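Local structure of 4-dehydrase (Streptomyces venezuelae, 2PO3) at residues Gly66-Val71 / Val211-Asp216. The protein is probably a pyridoxal-phosphate-dependent aminotransferase of desosamine biosynthesis, and binds its dTDP-sugar product as an external aldimine with the cofactor. Residues are numbered along the deposited sequence; the frame is centred on the assembly and turned at random.
Sequences GVRHAV and VTDDAD
The H69 ring has A215 over one face, with A215 CA 3.9 Å from the ring centroid in a CH-pi contact. R68 CB lies against the opposite face. The edge of the ring points at the backbone of T212 and D213, and H69 NE2 gives a weak hydrogen bond to D213 O. The R68 guanidinium is stacked on the D213 carboxylate, the two planes 15° apart. R68 CG stands anti to the carbonyl carbon (chi1 -60°) and the chain runs extended to NE, which carries the guanidinium over D213. D213 OD1 sits above the guanidinium plane, 3.6 Å from R68 NE, so this salt bridge rests on charge and no guanidinium N-H points at the oxygen. The same OD1 accepts from R68 N at 2.7 Å, nearly along its C-O axis. An alanine in place of D213 would probably leave R68 N without its acceptor and the guanidinium without the carboxylate charge stacked on it. Here strand 69-73, outermost within the chain, pairs antiparallel with strand 208-212 in the mixed sheet of the large domain, as in fold type I PLP enzymes. H69 N to T212 O and T212 N to H69 O are both 3.0 Å. A70 and V211 form the next, non-hydrogen-bonded pair. T212 OG1 accepts from D214 N in an ST turn and is hydrogen-bonded to D190 O.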
loop_
_atom_site.group_PDB
_atom_site.type_symbol
_atom_site.label_atom_id
_atom_site.label_comp_id
_atom_site.label_asym_id
_atom_site.label_seq_id
_atom_site.Cartn_x
_atom_site.Cartn_y
_atom_site.Cartn_z
ATOM N N GLY A 66 4.906 -21.267 -10.502
ATOM C CA GLY A 66 5.208 -21.978 -11.729
ATOM C C GLY A 66 5.136 -21.011 -12.942
ATOM O O GLY A 66 4.844 -21.409 -14.070
ATOM N N VAL A 67 5.379 -19.708 -12.725
ATOM C CA VAL A 67 5.346 -18.725 -13.810
ATOM C C VAL A 67 6.684 -18.012 -13.857
ATOM O O VAL A 67 7.524 -18.198 -12.945
ATOM C CB VAL A 67 4.178 -17.744 -13.869
ATOM C CG1 VAL A 67 2.877 -18.513 -13.867
ATOM C CG2 VAL A 67 4.222 -16.721 -12.744
ATOM N N ARG A 68 6.852 -17.210 -14.922
ATOM C CA ARG A 68 8.118 -16.501 -15.090
ATOM C C ARG A 68 8.222 -15.195 -14.375
ATOM O O ARG A 68 9.325 -14.810 -13.984
ATOM C CB ARG A 68 8.418 -16.207 -16.541
ATOM C CG ARG A 68 8.513 -17.483 -17.349
ATOM C CD ARG A 68 8.420 -17.281 -18.862
ATOM N NE ARG A 68 7.873 -18.479 -19.494
ATOM C CZ ARG A 68 6.801 -18.484 -20.268
ATOM N NH1 ARG A 68 6.147 -17.359 -20.542
ATOM N NH2 ARG A 68 6.380 -19.638 -20.780
ATOM N N HIS A 69 7.090 -14.507 -14.219
ATOM C CA HIS A 69 7.163 -13.216 -13.574
ATOM C C HIS A 69 6.299 -12.983 -12.347
ATOM O O HIS A 69 5.216 -13.526 -12.210
ATOM C CB HIS A 69 6.861 -12.122 -14.630
ATOM C CG HIS A 69 7.230 -12.498 -16.042
ATOM N ND1 HIS A 69 8.404 -12.052 -16.637
ATOM C CD2 HIS A 69 6.569 -13.270 -16.966
ATOM C CE1 HIS A 69 8.431 -12.553 -17.878
ATOM N NE2 HIS A 69 7.351 -13.295 -18.105
ATOM N N ALA A 70 6.814 -12.098 -11.478
ATOM C CA ALA A 70 6.179 -11.644 -10.247
ATOM C C ALA A 70 6.611 -10.246 -9.874
ATOM O O ALA A 70 7.791 -9.919 -9.906
ATOM C CB ALA A 70 6.514 -12.513 -9.058
ATOM N N VAL A 71 5.644 -9.425 -9.502
ATOM C CA VAL A 71 5.891 -8.063 -9.062
ATOM C C VAL A 71 5.389 -8.038 -7.613
ATOM O O VAL A 71 4.205 -8.288 -7.406
ATOM C CB VAL A 71 5.098 -7.065 -9.915
ATOM C CG1 VAL A 71 5.275 -5.645 -9.437
ATOM C CG2 VAL A 71 5.441 -7.181 -11.401
ATOM N N VAL A 211 1.419 -12.411 -10.171
ATOM C CA VAL A 211 2.224 -13.336 -10.951
ATOM C C VAL A 211 1.607 -13.652 -12.316
ATOM O O VAL A 211 0.398 -13.821 -12.464
ATOM C CB VAL A 211 2.572 -14.628 -10.215
ATOM C CG1 VAL A 211 3.385 -14.347 -8.959
ATOM C CG2 VAL A 211 1.301 -15.432 -9.922
ATOM N N THR A 212 2.471 -13.744 -13.318
ATOM C CA THR A 212 2.027 -14.028 -14.662
ATOM C C THR A 212 3.150 -14.502 -15.557
ATOM O O THR A 212 4.336 -14.228 -15.303
ATOM C CB THR A 212 1.417 -12.754 -15.282
ATOM O OG1 THR A 212 0.822 -13.074 -16.532
ATOM C CG2 THR A 212 2.496 -11.673 -15.452
ATOM N N ASP A 213 2.769 -15.185 -16.638
ATOM C CA ASP A 213 3.759 -15.660 -17.585
ATOM C C ASP A 213 3.957 -14.613 -18.692
ATOM O O ASP A 213 4.948 -14.614 -19.432
ATOM C CB ASP A 213 3.390 -17.059 -18.121
ATOM C CG ASP A 213 4.226 -18.177 -17.558
ATOM O OD1 ASP A 213 5.319 -18.019 -17.006
ATOM O OD2 ASP A 213 3.660 -19.341 -17.755
ATOM N N ASP A 214 2.984 -13.690 -18.757
ATOM C CA ASP A 214 2.919 -12.585 -19.707
ATOM C C ASP A 214 3.841 -11.424 -19.357
ATOM O O ASP A 214 3.517 -10.573 -18.533
ATOM C CB ASP A 214 1.481 -12.069 -19.744
ATOM C CG ASP A 214 1.281 -11.126 -20.875
ATOM O OD1 ASP A 214 2.186 -10.557 -21.437
ATOM O OD2 ASP A 214 0.029 -10.950 -21.158
ATOM N N ALA A 215 4.997 -11.387 -20.012
ATOM C CA ALA A 215 6.011 -10.366 -19.772
ATOM C C ALA A 215 5.569 -8.941 -20.024
ATOM O O ALA A 215 5.972 -7.998 -19.353
ATOM C CB ALA A 215 7.236 -10.671 -20.607
ATOM N N ASP A 216 4.746 -8.768 -21.032
ATOM C CA ASP A 216 4.348 -7.439 -21.299
ATOM C C ASP A 216 3.495 -6.966 -20.184
ATOM O O ASP A 216 3.715 -5.887 -19.676
ATOM C CB ASP A 216 3.677 -7.295 -22.671
ATOM C CG ASP A 216 4.676 -7.431 -23.787
ATOM O OD1 ASP A 216 5.857 -7.175 -23.648
ATOM O OD2 ASP A 216 4.159 -7.871 -24.908
#